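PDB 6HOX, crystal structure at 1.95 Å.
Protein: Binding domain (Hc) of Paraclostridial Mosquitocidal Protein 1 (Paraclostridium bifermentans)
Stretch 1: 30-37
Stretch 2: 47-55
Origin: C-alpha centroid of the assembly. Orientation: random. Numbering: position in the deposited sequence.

Stretch 1 30-37: GVESDKIK
Stretch 2, residues 47-55: EVKTGVQIV

Two stretches of one chain pack mainly through aliphatic side chains, with no hydrogen bond between them, burying 285 Å² in total. Stretch 1 is a tight hairpin: strand 30-32, a type I' turn from Glu-32 to Lys-35 (Ser-33 at phi/psi 49/55, Asp-34 at 69/11), then strand 35-37. Its backbone pairs Glu-32 N with Lys-35 O at 2.8 Å. Stretch 2 leaves strand 47-48, makes a type I turn from Lys-49 to Val-52, closed by Val-52 N to Lys-49 O at 3.1 Å, and runs extended through Gln-53 to Val-55.

Ile-36 and Ile-54 each give 91 Å² to the contact. Ile-36 (chi1 m, chi2 t) is buried and points toward stretch 2; its CD1 lies 3.7 Å from Val-48 CG1, 3.6 Å from Val-52 CG1 and 4.0 Å from Ile-54 CG1. The long isoleucine arm thus reaches Val-48, just before the turn, and Val-52, its last residue, each with chi1 t. Ile-54 (m, t) points toward stretch 1: its CG2 meets Val-31 CG1 at 3.9 Å, while its CD1 sits 3.2 Å from Asp-34 O, the Asp-34 CA-to-CB bond pointing away. CA atoms of Ile-36 and Val-48, like those of Asp-34 and Ile-54, stand 7.5 Å apart.

Charge stays off this seam: Lys-37 points away, its NZ bridging to Glu-32 OE2 at 2.6 Å.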

ATOM      1  N   GLY A  30      -2.942  13.803  11.863  1.00 27.49           N
ATOM      2  CA  GLY A  30      -3.219  13.831  10.440  1.00 28.60           C
ATOM      3  C   GLY A  30      -3.220  15.246   9.911  1.00 29.54           C
ATOM      4  O   GLY A  30      -2.771  16.186  10.596  1.00 30.69           O
ATOM      5  N   VAL A  31      -3.730  15.392   8.687  1.00 29.29           N
ATOM      6  CA  VAL A  31      -3.783  16.666   8.007  1.00 31.52           C
ATOM      7  C   VAL A  31      -5.249  17.032   7.852  1.00 33.53           C
ATOM      8  O   VAL A  31      -6.033  16.207   7.439  1.00 35.94           O
ATOM      9  CB  VAL A  31      -3.110  16.608   6.622  1.00 31.34           C
ATOM     10  CG1 VAL A  31      -3.317  17.899   5.835  1.00 30.66           C
ATOM     11  CG2 VAL A  31      -1.634  16.261   6.735  1.00 32.29           C
ATOM     12  N   GLU A  32      -5.584  18.286   8.136  1.00 37.95           N
ATOM     13  CA  GLU A  32      -6.898  18.796   7.810  1.00 43.37           C
ATOM     14  C   GLU A  32      -6.769  20.251   7.367  1.00 42.77           C
ATOM     15  O   GLU A  32      -6.123  21.032   8.033  1.00 36.93           O
ATOM     16  CB  GLU A  32      -7.812  18.697   9.025  1.00 47.60           C
ATOM     17  CG  GLU A  32      -9.274  18.871   8.688  1.00 50.61           C
ATOM     18  CD  GLU A  32     -10.062  19.295   9.905  1.00 56.06           C
ATOM     19  OE1 GLU A  32     -10.939  18.512  10.345  1.00 60.93           O
ATOM     20  OE2 GLU A  32      -9.760  20.386  10.432  1.00 56.63           O
ATOM     21  N   SER A  33      -7.379  20.589   6.227  1.00 49.27           N
ATOM     22  CA  SER A  33      -7.347  21.960   5.713  1.00 48.56           C
ATOM     23  C   SER A  33      -5.909  22.485   5.720  1.00 47.17           C
ATOM     24  O   SER A  33      -5.636  23.513   6.359  1.00 48.72           O
ATOM     25  CB  SER A  33      -8.227  22.868   6.535  1.00 51.81           C
ATOM     26  OG  SER A  33      -9.567  22.415   6.539  1.00 58.37           O
ATOM     27  N   ASP A  34      -5.000  21.752   5.062  1.00 44.31           N
ATOM     28  CA  ASP A  34      -3.621  22.199   4.807  1.00 44.75           C
ATOM     29  C   ASP A  34      -2.774  22.280   6.079  1.00 37.56           C
ATOM     30  O   ASP A  34      -1.703  22.850   6.012  1.00 36.60           O
ATOM     31  CB  ASP A  34      -3.550  23.611   4.213  1.00 50.42           C
ATOM     32  CG  ASP A  34      -4.265  23.770   2.884  1.00 64.42           C
ATOM     33  OD1 ASP A  34      -4.432  22.742   2.175  1.00 68.41           O
ATOM     34  OD2 ASP A  34      -4.647  24.927   2.568  1.00 72.04           O
ATOM     35  N   LYS A  35      -3.251  21.755   7.213  1.00 34.87           N
ATOM     36  CA  LYS A  35      -2.509  21.833   8.478  1.00 35.48           C
ATOM     37  C   LYS A  35      -2.497  20.461   9.157  1.00 31.27           C
ATOM     38  O   LYS A  35      -3.469  19.741   9.123  1.00 32.05           O
ATOM     39  CB  LYS A  35      -3.136  22.827   9.460  1.00 40.45           C
ATOM     40  CG  LYS A  35      -2.635  24.259   9.388  1.00 46.45           C
ATOM     41  CD  LYS A  35      -2.891  25.023  10.670  1.00 52.24           C
ATOM     42  CE  LYS A  35      -1.788  24.864  11.694  1.00 54.14           C
ATOM     43  NZ  LYS A  35      -0.738  25.898  11.521  1.00 54.70           N
ATOM     44  N   ILE A  36      -1.388  20.184   9.835  1.00 30.52           N
ATOM     45  CA  ILE A  36      -1.200  19.030  10.684  1.00 29.36           C
ATOM     46  C   ILE A  36      -1.822  19.348  12.049  1.00 30.20           C
ATOM     47  O   ILE A  36      -1.514  20.376  12.661  1.00 29.33           O
ATOM     48  CB  ILE A  36       0.308  18.690  10.735  1.00 29.14           C
ATOM     49  CG1 ILE A  36       0.815  18.327   9.337  1.00 28.42           C
ATOM     50  CG2 ILE A  36       0.596  17.596  11.757  1.00 28.92           C
ATOM     51  CD1 ILE A  36       2.302  18.488   9.140  1.00 29.85           C
ATOM     52  N   LYS A  37      -2.739  18.483  12.489  1.00 31.42           N
ATOM     53  CA  LYS A  37      -3.512  18.672  13.721  1.00 35.44           C
ATOM     54  C   LYS A  37      -3.717  17.326  14.416  1.00 32.90           C
ATOM     55  O   LYS A  37      -3.544  16.266  13.811  1.00 30.21           O
ATOM     56  CB  LYS A  37      -4.919  19.215  13.438  1.00 39.59           C
ATOM     57  CG  LYS A  37      -5.003  20.400  12.486  1.00 45.13           C
ATOM     58  CD  LYS A  37      -6.429  20.876  12.283  1.00 49.31           C
ATOM     59  CE  LYS A  37      -6.553  21.946  11.219  1.00 52.32           C
ATOM     60  NZ  LYS A  37      -7.969  22.228  10.894  1.00 53.16           N
ATOM     61  N   GLU A  47       4.000  20.586  18.154  1.00 31.46           N
ATOM     62  CA  GLU A  47       4.955  21.468  17.541  1.00 34.51           C
ATOM     63  C   GLU A  47       5.444  20.795  16.253  1.00 31.10           C
ATOM     64  O   GLU A  47       6.182  19.825  16.289  1.00 28.25           O
ATOM     65  CB  GLU A  47       6.086  21.786  18.520  1.00 39.23           C
ATOM     66  CG  GLU A  47       6.993  22.916  18.045  1.00 46.51           C
ATOM     67  CD  GLU A  47       8.287  23.051  18.833  1.00 49.30           C
ATOM     68  OE1 GLU A  47       8.189  23.433  20.017  1.00 58.07           O
ATOM     69  OE2 GLU A  47       9.380  22.721  18.277  1.00 49.59           O
ATOM     70  N   VAL A  48       5.000  21.333  15.115  1.00 30.53           N
ATOM     71  CA  VAL A  48       5.379  20.850  13.817  1.00 31.15           C
ATOM     72  C   VAL A  48       6.474  21.767  13.277  1.00 33.37           C
ATOM     73  O   VAL A  48       6.220  22.944  13.017  1.00 32.80           O
ATOM     74  CB  VAL A  48       4.184  20.822  12.852  1.00 30.62           C
ATOM     75  CG1 VAL A  48       4.597  20.312  11.476  1.00 30.95           C
ATOM     76  CG2 VAL A  48       3.031  20.012  13.410  1.00 30.57           C
ATOM     77  N   LYS A  49       7.674  21.218  13.092  1.00 31.45           N
ATOM     78  CA  LYS A  49       8.796  22.027  12.640  1.00 34.15           C
ATOM     79  C   LYS A  49       8.720  22.217  11.118  1.00 33.21           C
ATOM     80  O   LYS A  49       7.996  21.499  10.425  1.00 31.17           O
ATOM     81  CB  LYS A  49      10.101  21.402  13.133  1.00 37.90           C
ATOM     82  CG  LYS A  49      10.251  21.382  14.647  1.00 43.52           C
ATOM     83  CD  LYS A  49      11.680  21.130  15.080  1.00 52.02           C
ATOM     84  CE  LYS A  49      12.596  22.324  14.892  1.00 55.33           C
ATOM     85  NZ  LYS A  49      12.199  23.455  15.767  1.00 55.63           N
ATOM     86  N   THR A  50       9.466  23.208  10.606  1.00 32.59           N
ATOM     87  CA  THR A  50       9.279  23.692   9.226  1.00 33.23           C
ATOM     88  C   THR A  50       9.826  22.691   8.212  1.00 31.23           C
ATOM     89  O   THR A  50       9.550  22.839   7.036  1.00 35.86           O
ATOM     90  CB  THR A  50       9.913  25.073   8.995  1.00 33.23           C
ATOM     91  OG1 THR A  50      11.306  25.014   9.296  1.00 32.04           O
ATOM     92  CG2 THR A  50       9.258  26.138   9.843  1.00 33.31           C
ATOM     93  N   GLY A  51      10.593  21.695   8.670  1.00 34.10           N
ATOM     94  CA  GLY A  51      11.091  20.638   7.784  1.00 34.20           C
ATOM     95  C   GLY A  51      10.045  19.577   7.458  1.00 31.66           C
ATOM     96  O   GLY A  51      10.280  18.749   6.594  1.00 32.37           O
ATOM     97  N   VAL A  52       8.916  19.569   8.179  1.00 30.95           N
ATOM     98  CA  VAL A  52       7.829  18.618   7.934  1.00 30.68           C
ATOM     99  C   VAL A  52       7.084  19.067   6.669  1.00 33.16           C
ATOM    100  O   VAL A  52       6.888  20.264   6.456  1.00 32.31           O
ATOM    101  CB  VAL A  52       6.870  18.518   9.135  1.00 30.48           C
ATOM    102  CG1 VAL A  52       5.731  17.536   8.871  1.00 31.46           C
ATOM    103  CG2 VAL A  52       7.590  18.156  10.428  1.00 30.11           C
ATOM    104  N   GLN A  53       6.675  18.110   5.829  1.00 30.04           N
ATOM    105  CA  GLN A  53       5.911  18.431   4.628  1.00 30.57           C
ATOM    106  C   GLN A  53       4.541  17.745   4.660  1.00 29.66           C
ATOM    107  O   GLN A  53       4.298  16.783   5.400  1.00 27.74           O
ATOM    108  CB  GLN A  53       6.693  18.018   3.383  1.00 33.31           C
ATOM    109  CG  GLN A  53       8.070  18.662   3.300  1.00 33.80           C
ATOM    110  CD  GLN A  53       8.925  18.075   2.207  1.00 37.57           C
ATOM    111  OE1 GLN A  53       8.848  16.895   1.885  1.00 37.59           O
ATOM    112  NE2 GLN A  53       9.786  18.904   1.645  1.00 45.33           N
ATOM    113  N   ILE A  54       3.643  18.310   3.857  1.00 28.79           N
ATOM    114  CA  ILE A  54       2.347  17.790   3.565  1.00 30.19           C
ATOM    115  C   ILE A  54       2.343  17.414   2.080  1.00 30.20           C
ATOM    116  O   ILE A  54       2.600  18.251   1.233  1.00 29.94           O
ATOM    117  CB  ILE A  54       1.256  18.824   3.907  1.00 31.17           C
ATOM    118  CG1 ILE A  54       1.365  19.299   5.359  1.00 33.09           C
ATOM    119  CG2 ILE A  54      -0.126  18.278   3.590  1.00 31.93           C
ATOM    120  CD1 ILE A  54       0.372  20.387   5.732  1.00 34.42           C
ATOM    121  N   VAL A  55       2.085  16.142   1.787  1.00 27.28           N
ATOM    122  CA  VAL A  55       2.142  15.628   0.434  1.00 26.84           C
ATOM    123  C   VAL A  55       0.851  14.862   0.175  1.00 26.11           C
ATOM    124  O   VAL A  55       0.040  14.671   1.092  1.00 26.41           O
ATOM    125  CB  VAL A  55       3.391  14.751   0.213  1.00 28.13           C
ATOM    126  CG1 VAL A  55       4.674  15.550   0.425  1.00 30.24           C
ATOM    127  CG2 VAL A  55       3.386  13.501   1.084  1.00 26.90           C
TER